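Local coordinates for protein amine Dehydrogenase (Pseudomonas putida, PDB 1JMX) that binds two c-type hemes and probably transfers electrons, as the heme-carrying subunit of an amine dehydrogenase, at residues A[32-37]-A[235-240]; A[185-190]-A[303-308]; A[377-382]-A[457-462]; A[465-470]-A[476-481]. All blocks are in the same frame, centred on the assembly; numbering follows the deposited sequence.

Interaction 1 of 4, residues A[32-37]-A[235-240]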
loop_
_atom_site.group_PDB
_atom_site.type_symbol
_atom_site.label_atom_id
_atom_site.label_comp_id
_atom_site.label_asym_id
_atom_site.label_seq_id
_atom_site.Cartn_x
_atom_site.Cartn_y
_atom_site.Cartn_z
ATOM N N LYS A 32 0.079 -16.726 -15.987
ATOM C CA LYS A 32 -0.035 -16.307 -14.590
ATOM C C LYS A 32 -0.576 -17.436 -13.711
ATOM O O LYS A 32 -0.987 -18.495 -14.202
ATOM C CB LYS A 32 -1.004 -15.118 -14.462
ATOM C CG LYS A 32 -1.000 -14.103 -15.598
ATOM C CD LYS A 32 -2.211 -13.186 -15.474
ATOM C CE LYS A 32 -2.422 -12.329 -16.713
ATOM N NZ LYS A 32 -1.656 -11.080 -16.683
ATOM N N THR A 33 -0.605 -17.176 -12.408
ATOM C CA THR A 33 -1.130 -18.126 -11.434
ATOM C C THR A 33 -2.656 -18.002 -11.481
ATOM O O THR A 33 -3.183 -17.101 -12.135
ATOM C CB THR A 33 -0.648 -17.780 -9.992
ATOM O OG1 THR A 33 -1.148 -16.493 -9.606
ATOM C CG2 THR A 33 0.872 -17.785 -9.907
ATOM N N PRO A 34 -3.385 -18.927 -10.826
ATOM C CA PRO A 34 -4.854 -18.882 -10.806
ATOM C C PRO A 34 -5.397 -17.551 -10.262
ATOM O O PRO A 34 -6.348 -16.993 -10.815
ATOM C CB PRO A 34 -5.210 -20.050 -9.892
ATOM C CG PRO A 34 -4.143 -21.041 -10.221
ATOM C CD PRO A 34 -2.897 -20.190 -10.239
ATOM N N GLU A 35 -4.794 -17.039 -9.190
ATOM C CA GLU A 35 -5.242 -15.765 -8.634
ATOM C C GLU A 35 -4.802 -14.597 -9.504
ATOM O O GLU A 35 -5.379 -13.523 -9.427
ATOM C CB GLU A 35 -4.828 -15.551 -7.165
ATOM C CG GLU A 35 -3.629 -16.312 -6.651
ATOM C CD GLU A 35 -3.900 -17.788 -6.461
ATOM O OE1 GLU A 35 -3.250 -18.583 -7.150
ATOM O OE2 GLU A 35 -4.758 -18.157 -5.642
ATOM N N GLY A 36 -3.775 -14.815 -10.322
ATOM C CA GLY A 36 -3.308 -13.780 -11.225
ATOM C C GLY A 36 -4.360 -13.600 -12.309
ATOM O O GLY A 36 -4.750 -12.477 -12.639
ATOM N N TRP A 37 -4.842 -14.718 -12.847
ATOM C CA TRP A 37 -5.878 -14.679 -13.872
ATOM C C TRP A 37 -7.150 -14.050 -13.326
ATOM O O TRP A 37 -7.750 -13.209 -13.993
ATOM C CB TRP A 37 -6.146 -16.070 -14.458
ATOM C CG TRP A 37 -5.117 -16.458 -15.473
ATOM C CD1 TRP A 37 -4.235 -17.492 -15.395
ATOM C CD2 TRP A 37 -4.827 -15.772 -16.696
ATOM N NE1 TRP A 37 -3.406 -17.490 -16.491
ATOM C CE2 TRP A 37 -3.747 -16.447 -17.306
ATOM C CE3 TRP A 37 -5.372 -14.647 -17.336
ATOM C CZ2 TRP A 37 -3.200 -16.036 -18.526
ATOM C CZ3 TRP A 37 -4.825 -14.238 -18.552
ATOM C CH2 TRP A 37 -3.750 -14.933 -19.131
ATOM N N GLY A 235 -2.582 -28.944 -12.810
ATOM C CA GLY A 235 -2.037 -30.202 -12.330
ATOM C C GLY A 235 -1.341 -30.231 -10.985
ATOM O O GLY A 235 -0.966 -31.310 -10.532
ATOM N N TYR A 236 -1.167 -29.077 -10.340
ATOM C CA TYR A 236 -0.506 -29.037 -9.035
ATOM C C TYR A 236 -1.020 -27.952 -8.096
ATOM O O TYR A 236 -0.928 -28.106 -6.882
ATOM C CB TYR A 236 1.019 -28.925 -9.184
ATOM C CG TYR A 236 1.541 -27.544 -9.539
ATOM C CD1 TYR A 236 2.196 -26.760 -8.588
ATOM C CD2 TYR A 236 1.391 -27.029 -10.826
ATOM C CE1 TYR A 236 2.691 -25.502 -8.909
ATOM C CE2 TYR A 236 1.879 -25.773 -11.159
ATOM C CZ TYR A 236 2.530 -25.017 -10.200
ATOM O OH TYR A 236 3.045 -23.793 -10.540
ATOM N N GLU A 237 -1.570 -26.870 -8.650
ATOM C CA GLU A 237 -2.090 -25.765 -7.839
ATOM C C GLU A 237 -3.428 -26.064 -7.176
ATOM O O GLU A 237 -4.500 -25.816 -7.730
ATOM C CB GLU A 237 -2.167 -24.472 -8.653
ATOM C CG GLU A 237 -0.811 -23.850 -8.981
ATOM C CD GLU A 237 -0.115 -23.203 -7.779
ATOM O OE1 GLU A 237 -0.565 -23.367 -6.623
ATOM O OE2 GLU A 237 0.903 -22.516 -7.996
ATOM N N TRP A 238 -3.334 -26.565 -5.952
ATOM C CA TRP A 238 -4.481 -26.938 -5.144
ATOM C C TRP A 238 -5.091 -25.756 -4.400
ATOM O O TRP A 238 -4.413 -25.073 -3.635
ATOM C CB TRP A 238 -4.046 -28.019 -4.155
ATOM C CG TRP A 238 -5.065 -28.409 -3.137
ATOM C CD1 TRP A 238 -5.356 -27.756 -1.970
ATOM C CD2 TRP A 238 -5.881 -29.585 -3.153
ATOM N NE1 TRP A 238 -6.295 -28.458 -1.256
ATOM C CE2 TRP A 238 -6.635 -29.586 -1.956
ATOM C CE3 TRP A 238 -6.045 -30.641 -4.059
ATOM C CZ2 TRP A 238 -7.542 -30.610 -1.642
ATOM C CZ3 TRP A 238 -6.944 -31.654 -3.749
ATOM C CH2 TRP A 238 -7.682 -31.630 -2.550
ATOM N N ARG A 239 -6.382 -25.532 -4.624
ATOM C CA ARG A 239 -7.112 -24.459 -3.966
ATOM C C ARG A 239 -8.335 -25.065 -3.310
ATOM O O ARG A 239 -9.197 -25.609 -3.982
ATOM C CB ARG A 239 -7.537 -23.386 -4.972
ATOM C CG ARG A 239 -6.383 -22.642 -5.588
ATOM C CD ARG A 239 -5.598 -21.872 -4.543
ATOM N NE ARG A 239 -4.468 -21.182 -5.149
ATOM C CZ ARG A 239 -3.345 -21.784 -5.518
ATOM N NH1 ARG A 239 -3.192 -23.084 -5.332
ATOM N NH2 ARG A 239 -2.394 -21.095 -6.117
ATOM N N GLY A 240 -8.423 -24.959 -1.994
ATOM C CA GLY A 240 -9.560 -25.535 -1.317
ATOM C C GLY A 240 -10.174 -24.674 -0.245
ATOM O O GLY A 240 -9.625 -23.648 0.146
#
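P34, in the first turn of helix 34-48, faces E237 at the start of strand 237-244 with their CA atoms 8.0 Å apart, so side chains rather than backbones span the space. R239 does most of the bridging. Its NE donates to E35 OE2 at 3.1 Å along a nearly straight line (178°), in the guanidinium plane and onto the syn lone pair of that oxygen, while R239 NH2 reaches E35 OE1 at 2.8 Å from somewhat outside the carboxylate plane. The result is a side-on salt bridge through two nitrogens, the two flat groups turned 24° against each other. The end of the same guanidinium serves its own strand: R239 NH1 and NH2 converge on E237 OE1, at 2.9 and 3.0 Å, from one face of that carboxylate. E237 OE2 has a second partner, R79. With CG beside the backbone N (chi1 -66°) and a bend at chi2, R239 delivers its head between the two acids. A leucine in its place would probably leave E35 without its counter-charge across the contact and the two carboxylates without the cation they share. Beside this, P34 CG rests 4.3 Å from E237 CB. The arrangement is a three-residue salt-bridge network joining the N-terminal turn of a helix in the heme-binding region, with T33 at its N-cap through a weak bond, to the eight-stranded antiparallel barrel.

Interaction 2 of 4, residues A[185-190]-A[303-308]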
loop_
_atom_site.group_PDB
_atom_site.type_symbol
_atom_site.label_atom_id
_atom_site.label_comp_id
_atom_site.label_asym_id
_atom_site.label_seq_id
_atom_site.Cartn_x
_atom_site.Cartn_y
_atom_site.Cartn_z
ATOM N N ALA A 185 -2.074 -38.057 5.218
ATOM C CA ALA A 185 -1.660 -37.752 6.584
ATOM C C ALA A 185 -1.062 -36.357 6.581
ATOM O O ALA A 185 -0.184 -36.061 5.772
ATOM C CB ALA A 185 -0.616 -38.763 7.062
ATOM N N PHE A 186 -1.541 -35.487 7.461
ATOM C CA PHE A 186 -1.001 -34.139 7.513
ATOM C C PHE A 186 -0.473 -33.700 8.879
ATOM O O PHE A 186 -0.852 -34.228 9.932
ATOM C CB PHE A 186 -2.006 -33.109 6.956
ATOM C CG PHE A 186 -3.188 -32.844 7.853
ATOM C CD1 PHE A 186 -4.402 -33.484 7.633
ATOM C CD2 PHE A 186 -3.092 -31.935 8.907
ATOM C CE1 PHE A 186 -5.508 -33.226 8.446
ATOM C CE2 PHE A 186 -4.191 -31.671 9.727
ATOM C CZ PHE A 186 -5.402 -32.319 9.495
ATOM N N SER A 187 0.411 -32.712 8.826
ATOM C CA SER A 187 1.029 -32.122 9.997
ATOM C C SER A 187 1.121 -30.634 9.693
ATOM O O SER A 187 1.289 -30.236 8.543
ATOM C CB SER A 187 2.428 -32.702 10.201
ATOM O OG SER A 187 3.035 -32.142 11.342
ATOM N N GLY A 188 1.003 -29.815 10.725
ATOM C CA GLY A 188 1.077 -28.384 10.536
ATOM C C GLY A 188 1.239 -27.653 11.850
ATOM O O GLY A 188 1.223 -28.264 12.919
ATOM N N HIS A 189 1.380 -26.335 11.771
ATOM C CA HIS A 189 1.551 -25.514 12.954
ATOM C C HIS A 189 0.939 -24.136 12.778
ATOM O O HIS A 189 1.177 -23.466 11.773
ATOM C CB HIS A 189 3.039 -25.358 13.270
ATOM C CG HIS A 189 3.308 -24.624 14.546
ATOM N ND1 HIS A 189 3.290 -23.249 14.630
ATOM C CD2 HIS A 189 3.564 -25.073 15.797
ATOM C CE1 HIS A 189 3.517 -22.883 15.877
ATOM N NE2 HIS A 189 3.688 -23.970 16.606
ATOM N N MET A 190 0.143 -23.721 13.752
ATOM C CA MET A 190 -0.463 -22.403 13.719
ATOM C C MET A 190 0.246 -21.527 14.753
ATOM O O MET A 190 0.309 -21.876 15.930
ATOM C CB MET A 190 -1.956 -22.480 14.029
ATOM C CG MET A 190 -2.675 -21.146 13.887
ATOM S SD MET A 190 -4.419 -21.226 14.301
ATOM C CE MET A 190 -5.115 -21.578 12.714
ATOM N N THR A 303 4.247 -37.347 20.021
ATOM C CA THR A 303 3.488 -38.038 19.000
ATOM C C THR A 303 4.161 -37.869 17.639
ATOM O O THR A 303 4.647 -36.798 17.302
ATOM C CB THR A 303 2.005 -37.597 18.982
ATOM O OG1 THR A 303 1.579 -37.369 17.633
ATOM C CG2 THR A 303 1.780 -36.357 19.827
ATOM N N LEU A 304 4.291 -38.979 16.922
ATOM C CA LEU A 304 4.907 -39.001 15.603
ATOM C C LEU A 304 3.815 -38.997 14.546
ATOM O O LEU A 304 2.820 -39.713 14.659
ATOM C CB LEU A 304 5.798 -40.239 15.442
ATOM C CG LEU A 304 7.092 -40.324 16.264
ATOM C CD1 LEU A 304 7.959 -39.097 15.991
ATOM C CD2 LEU A 304 6.786 -40.441 17.750
ATOM N N VAL A 305 3.987 -38.153 13.536
ATOM C CA VAL A 305 3.013 -38.034 12.457
ATOM C C VAL A 305 3.675 -38.543 11.190
ATOM O O VAL A 305 4.876 -38.333 10.986
ATOM C CB VAL A 305 2.582 -36.554 12.254
ATOM C CG1 VAL A 305 1.360 -36.473 11.351
ATOM C CG2 VAL A 305 2.306 -35.895 13.595
ATOM N N GLY A 306 2.912 -39.247 10.359
ATOM C CA GLY A 306 3.485 -39.757 9.130
ATOM C C GLY A 306 2.588 -40.677 8.344
ATOM O O GLY A 306 1.395 -40.801 8.621
ATOM N N SER A 307 3.176 -41.310 7.337
ATOM C CA SER A 307 2.457 -42.237 6.483
ATOM C C SER A 307 3.199 -43.571 6.413
ATOM O O SER A 307 4.410 -43.607 6.189
ATOM C CB SER A 307 2.301 -41.638 5.082
ATOM O OG SER A 307 1.606 -42.522 4.218
ATOM N N GLY A 308 2.460 -44.662 6.614
ATOM C CA GLY A 308 3.051 -45.989 6.568
ATOM C C GLY A 308 4.013 -46.250 7.713
ATOM O O GLY A 308 5.097 -46.810 7.508
#
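The carbonyl oxygen of G306 is met by the methyl of A185, CB to O 3.3 Å, and this is the closest approach between strands 185-190 and 303-307, across which no hydrogen bond runs. A second carbonyl is met in the same way from the other strand: V305 CG1 comes to F186 O at 3.5 Å. In each case a methyl lies against a backbone oxygen. The same V305 methyl then continues to S187 CB at 4.1 Å, so one branch of the valine touches two successive residues. That branch is placed by the first torsion (chi1 -168°), which sets CG1 trans to the amide nitrogen of V305. The CB atoms of A185, S187 and V305 all point toward the opposite strand, while F186 leaves the backbone pointing away from it, and its ring meets F276 of the barrel. G306 has no side chain, and a CB there would point away from A185, so its backbone is what this part of the contact presents.

The strand axes approach to 6.4 Å and run at 136° to each other, too far apart and too skewed for sheet pairing. Strand 182-190 is instead bonded through its backbone within the antiparallel barrel, for example S187 to T277, and strand 299-307 belongs to the mixed sheet that follows the barrel in the chain. R197 also packs on V305, and L287 on S187. The chemistry is therefore that of two separate sheets meeting through an alanine, a glycine backbone, a serine and one valine: buried, methyl against carbonyl, and dependent on close fit rather than on directional bonds.

Interaction 3 of 4, residues A[377-382]-A[457-462]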
loop_
_atom_site.group_PDB
_atom_site.type_symbol
_atom_site.label_atom_id
_atom_site.label_comp_id
_atom_site.label_asym_id
_atom_site.label_seq_id
_atom_site.Cartn_x
_atom_site.Cartn_y
_atom_site.Cartn_z
ATOM N N ALA A 377 0.466 -5.323 12.324
ATOM C CA ALA A 377 -0.874 -5.539 12.863
ATOM C C ALA A 377 -1.687 -4.359 12.336
ATOM O O ALA A 377 -1.134 -3.291 12.088
ATOM C CB ALA A 377 -0.838 -5.526 14.387
ATOM N N ARG A 378 -2.984 -4.537 12.132
ATOM C CA ARG A 378 -3.787 -3.434 11.612
ATOM C C ARG A 378 -5.096 -3.246 12.364
ATOM O O ARG A 378 -5.752 -4.207 12.748
ATOM C CB ARG A 378 -4.079 -3.639 10.116
ATOM C CG ARG A 378 -2.923 -4.243 9.322
ATOM C CD ARG A 378 -3.232 -4.420 7.844
ATOM N NE ARG A 378 -3.116 -3.147 7.158
ATOM C CZ ARG A 378 -2.265 -2.881 6.172
ATOM N NH1 ARG A 378 -1.436 -3.809 5.712
ATOM N NH2 ARG A 378 -2.204 -1.647 5.698
ATOM N N ILE A 379 -5.463 -1.997 12.596
ATOM C CA ILE A 379 -6.715 -1.706 13.262
ATOM C C ILE A 379 -7.813 -2.107 12.280
ATOM O O ILE A 379 -7.562 -2.278 11.093
ATOM C CB ILE A 379 -6.845 -0.197 13.640
ATOM C CG1 ILE A 379 -6.756 0.686 12.390
ATOM C CG2 ILE A 379 -5.772 0.188 14.662
ATOM C CD1 ILE A 379 -6.810 2.182 12.680
ATOM N N GLY A 380 -9.018 -2.302 12.792
ATOM C CA GLY A 380 -10.122 -2.691 11.941
ATOM C C GLY A 380 -11.421 -2.699 12.710
ATOM O O GLY A 380 -11.478 -2.241 13.856
ATOM N N GLU A 381 -12.466 -3.209 12.062
ATOM C CA GLU A 381 -13.801 -3.305 12.638
ATOM C C GLU A 381 -14.249 -1.980 13.249
ATOM O O GLU A 381 -13.847 -0.924 12.767
ATOM C CB GLU A 381 -13.863 -4.475 13.628
ATOM C CG GLU A 381 -13.834 -5.843 12.925
ATOM C CD GLU A 381 -13.169 -6.944 13.744
ATOM O OE1 GLU A 381 -13.450 -7.047 14.964
ATOM O OE2 GLU A 381 -12.365 -7.710 13.161
ATOM N N ASN A 382 -15.062 -2.027 14.299
ATOM C CA ASN A 382 -15.580 -0.820 14.951
ATOM C C ASN A 382 -16.542 -0.112 13.987
ATOM O O ASN A 382 -16.761 1.095 14.073
ATOM C CB ASN A 382 -14.428 0.106 15.395
ATOM C CG ASN A 382 -14.894 1.272 16.275
ATOM O OD1 ASN A 382 -14.275 2.333 16.283
ATOM N ND2 ASN A 382 -15.978 1.073 17.022
ATOM N N MET A 457 -6.844 13.253 18.073
ATOM C CA MET A 457 -7.920 12.280 17.845
ATOM C C MET A 457 -7.469 11.171 16.900
ATOM O O MET A 457 -8.259 10.623 16.132
ATOM C CB MET A 457 -9.188 12.976 17.316
ATOM C CG MET A 457 -9.087 13.496 15.876
ATOM S SD MET A 457 -10.376 14.676 15.426
ATOM C CE MET A 457 -11.840 13.863 16.145
ATOM N N THR A 458 -6.199 10.804 17.015
ATOM C CA THR A 458 -5.604 9.793 16.152
ATOM C C THR A 458 -6.095 8.350 16.325
ATOM O O THR A 458 -6.834 8.026 17.254
ATOM C CB THR A 458 -4.056 9.845 16.229
ATOM O OG1 THR A 458 -3.501 9.133 15.119
ATOM C CG2 THR A 458 -3.551 9.234 17.532
ATOM N N ASN A 459 -5.696 7.496 15.390
ATOM C CA ASN A 459 -6.071 6.087 15.415
ATOM C C ASN A 459 -5.327 5.319 16.502
ATOM O O ASN A 459 -4.310 5.768 17.031
ATOM C CB ASN A 459 -5.773 5.430 14.063
ATOM C CG ASN A 459 -6.220 6.272 12.899
ATOM O OD1 ASN A 459 -5.430 7.024 12.337
ATOM N ND2 ASN A 459 -7.493 6.166 12.538
ATOM N N ASN A 460 -5.818 4.119 16.775
ATOM C CA ASN A 460 -5.239 3.242 17.772
ATOM C C ASN A 460 -4.043 2.489 17.189
ATOM O O ASN A 460 -3.940 1.263 17.280
ATOM C CB ASN A 460 -6.323 2.294 18.292
ATOM C CG ASN A 460 -7.463 3.042 18.958
ATOM O OD1 ASN A 460 -7.234 3.969 19.738
ATOM N ND2 ASN A 460 -8.692 2.666 18.633
ATOM N N ALA A 461 -3.160 3.255 16.557
ATOM C CA ALA A 461 -1.947 2.735 15.952
ATOM C C ALA A 461 -0.831 2.815 16.999
ATOM O O ALA A 461 -0.969 3.515 18.004
ATOM C CB ALA A 461 -1.583 3.562 14.711
ATOM N N GLY A 462 0.260 2.086 16.773
ATOM C CA GLY A 462 1.365 2.105 17.713
ATOM C C GLY A 462 2.645 1.450 17.232
ATOM O O GLY A 462 2.634 0.628 16.317
#
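I379 lays its side chain across N459 and N460, just after strand 367-378 ends, and the residues it covers form an inverse gamma turn centred on N460. Two ends of the isoleucine do the touching. CD1 reaches furthest, to N459 CB at 3.7 Å, the two side chains crossing at about a right angle; CG2 lies against the carbonyl oxygen of N460 at 3.4 Å and comes to N460 CB at 4.2 Å. The fork is set by chi1 (59°), which places CG1 between the backbone N and the carbonyl carbon and leaves CG2 beside the nitrogen; the extended chi2 then carries CD1 out to N459. An alanine here, lacking both branches, would probably open a gap beside N459 CB and leave the turn without its apolar cover from this segment. The polar ends of the asparagines have partners outside the two segments: N459 bonds to the backbone of another protein chain through OD1, and N460 ND2 donates to G447 O. V483 of strand 476-484 also packs against I379, tying the contact to the sheet of the C-terminal domain. So the contact joins the end of one strand to the loop leading into strand 462-470, at the interface with another protein chain. The turn itself is closed by A461 N donating to N459 O at 2.8 Å.

Interaction 4 of 4, residues A[465-470]-A[476-481]; sequences KVIATL and TGEGHM
A beta hairpin, strands 462-470 and 476-484, carries this contact, its arms antiparallel at 153° within the mixed sheet of the C-terminal domain. Two hydrogen-bonded pairs, V466 with G479 and A468 with G477, alternate with non-hydrogen-bonded pairs at K465 and H480, I467 and E478, and T469 and T476. Each bonded pair exchanges two bonds. A468 N meets G477 O at 3.0 Å and nearly straight (170°), and the return bond, G477 N to A468 O at 2.8 Å, lies in the carbonyl plane. V466 is gripped less evenly: its oxygen takes G479 N at 2.7 Å, whereas its own N reaches G479 O at 2.9 Å from well above that carbonyl plane.

The face with V466 and A468 packs against V370 of strand 367-378 and W416 of strand 406-420. Glycines stand opposite both residues; a CB at G479 would lie close to V466 CB, so a glycine probably eases the packing there. V466 CG2, set beside the backbone N by chi1 (174°), reaches M481 CB on the partner strand at 3.7 Å. On the other face K465 slants over E478, with CD 3.8 Å from the carboxylate carbon CD; NZ and OE2 stay 4.1 Å apart, opposite charges near each other but short of a salt bridge. Towards the hairpin turn the threonines press together unusually tightly, T469 CG2 against T476 CG2 at 3.3 Å.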
loop_
_atom_site.group_PDB
_atom_site.type_symbol
_atom_site.label_atom_id
_atom_site.label_comp_id
_atom_site.label_asym_id
_atom_site.label_seq_id
_atom_site.Cartn_x
_atom_site.Cartn_y
_atom_site.Cartn_z
ATOM N N LYS A 465 7.084 -3.005 21.030
ATOM C CA LYS A 465 8.165 -3.948 21.254
ATOM C C LYS A 465 7.488 -5.156 21.881
ATOM O O LYS A 465 6.813 -5.036 22.899
ATOM C CB LYS A 465 9.205 -3.348 22.207
ATOM C CG LYS A 465 10.541 -4.057 22.187
ATOM C CD LYS A 465 11.673 -3.158 22.683
ATOM C CE LYS A 465 11.451 -2.695 24.127
ATOM N NZ LYS A 465 12.688 -2.059 24.704
ATOM N N VAL A 466 7.599 -6.293 21.211
ATOM C CA VAL A 466 6.987 -7.533 21.668
ATOM C C VAL A 466 7.960 -8.343 22.520
ATOM O O VAL A 466 8.947 -8.868 22.009
ATOM C CB VAL A 466 6.517 -8.365 20.455
ATOM C CG1 VAL A 466 6.004 -9.720 20.895
ATOM C CG2 VAL A 466 5.434 -7.601 19.699
ATOM N N ILE A 467 7.670 -8.447 23.817
ATOM C CA ILE A 467 8.535 -9.181 24.743
ATOM C C ILE A 467 7.985 -10.544 25.149
ATOM O O ILE A 467 6.873 -10.648 25.663
ATOM C CB ILE A 467 8.785 -8.391 26.063
ATOM C CG1 ILE A 467 9.056 -6.912 25.777
ATOM C CG2 ILE A 467 9.954 -9.011 26.838
ATOM C CD1 ILE A 467 10.242 -6.671 24.937
ATOM N N ALA A 468 8.783 -11.579 24.909
ATOM C CA ALA A 468 8.434 -12.945 25.287
ATOM C C ALA A 468 9.402 -13.353 26.393
ATOM O O ALA A 468 10.598 -13.073 26.313
ATOM C CB ALA A 468 8.589 -13.887 24.107
ATOM N N THR A 469 8.880 -13.957 27.452
ATOM C CA THR A 469 9.731 -14.402 28.546
ATOM C C THR A 469 9.436 -15.875 28.769
ATOM O O THR A 469 8.314 -16.252 29.097
ATOM C CB THR A 469 9.508 -13.582 29.835
ATOM O OG1 THR A 469 8.154 -13.717 30.263
ATOM C CG2 THR A 469 9.796 -12.115 29.599
ATOM N N LEU A 470 10.439 -16.703 28.509
ATOM C CA LEU A 470 10.311 -18.141 28.645
ATOM C C LEU A 470 9.843 -18.631 30.010
ATOM O O LEU A 470 10.294 -18.156 31.052
ATOM C CB LEU A 470 11.626 -18.807 28.267
ATOM C CG LEU A 470 11.558 -19.690 27.029
ATOM C CD1 LEU A 470 10.843 -18.959 25.904
ATOM C CD2 LEU A 470 12.966 -20.104 26.627
ATOM N N THR A 476 14.475 -14.019 28.147
ATOM C CA THR A 476 13.678 -13.114 27.328
ATOM C C THR A 476 14.065 -13.003 25.846
ATOM O O THR A 476 15.210 -13.218 25.458
ATOM C CB THR A 476 13.652 -11.704 27.948
ATOM O OG1 THR A 476 14.982 -11.184 27.996
ATOM C CG2 THR A 476 13.102 -11.753 29.354
ATOM N N GLY A 477 13.069 -12.646 25.041
ATOM C CA GLY A 477 13.232 -12.470 23.609
ATOM C C GLY A 477 12.475 -11.216 23.212
ATOM O O GLY A 477 11.454 -10.882 23.811
ATOM N N GLU A 478 12.952 -10.536 22.179
ATOM C CA GLU A 478 12.333 -9.295 21.731
ATOM C C GLU A 478 11.968 -9.236 20.248
ATOM O O GLU A 478 12.758 -9.610 19.381
ATOM C CB GLU A 478 13.262 -8.136 22.054
ATOM C CG GLU A 478 12.687 -7.163 23.032
ATOM C CD GLU A 478 13.733 -6.230 23.606
ATOM O OE1 GLU A 478 14.552 -5.690 22.819
ATOM O OE2 GLU A 478 13.735 -6.044 24.850
ATOM N N GLY A 479 10.787 -8.698 19.973
ATOM C CA GLY A 479 10.313 -8.564 18.610
ATOM C C GLY A 479 9.834 -7.142 18.381
ATOM O O GLY A 479 9.755 -6.347 19.317
ATOM N N HIS A 480 9.533 -6.819 17.128
ATOM C CA HIS A 480 9.065 -5.490 16.764
ATOM C C HIS A 480 7.767 -5.588 15.987
ATOM O O HIS A 480 7.698 -6.246 14.951
ATOM C CB HIS A 480 10.117 -4.767 15.917
ATOM C CG HIS A 480 9.788 -3.332 15.628
ATOM N ND1 HIS A 480 10.477 -2.586 14.698
ATOM C CD2 HIS A 480 8.862 -2.503 16.161
ATOM C CE1 HIS A 480 9.993 -1.360 14.671
ATOM N NE2 HIS A 480 9.012 -1.284 15.551
ATOM N N MET A 481 6.743 -4.916 16.496
ATOM C CA MET A 481 5.443 -4.902 15.853
ATOM C C MET A 481 4.917 -3.482 15.696
ATOM O O MET A 481 5.043 -2.653 16.594
ATOM C CB MET A 481 4.437 -5.731 16.657
ATOM C CG MET A 481 3.019 -5.680 16.102
ATOM S SD MET A 481 1.780 -6.458 17.135
ATOM C CE MET A 481 1.917 -5.487 18.621
#

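Interaction 1 lies nearest the hemes: the side chain of E35 is about 10 Å from a bound heme, and K32 and W37 of segment 32-37 touch the two hemes, one each. Interaction 2 uses the same barrel as interaction 1, their centres 25 Å apart, and along the chain the two interlock, each with a segment inside the other's span. Interactions 3 and 4 follow in series within the C-terminal domain, away from the annotated heme sites. They do touch, A377 CB against M481 SD at 3.9 Å, where strands 367-378 and 476-484 are neighbours. Interaction 1 and interaction 4 fall on opposite sides of the chain's centre, 37 Å between centres.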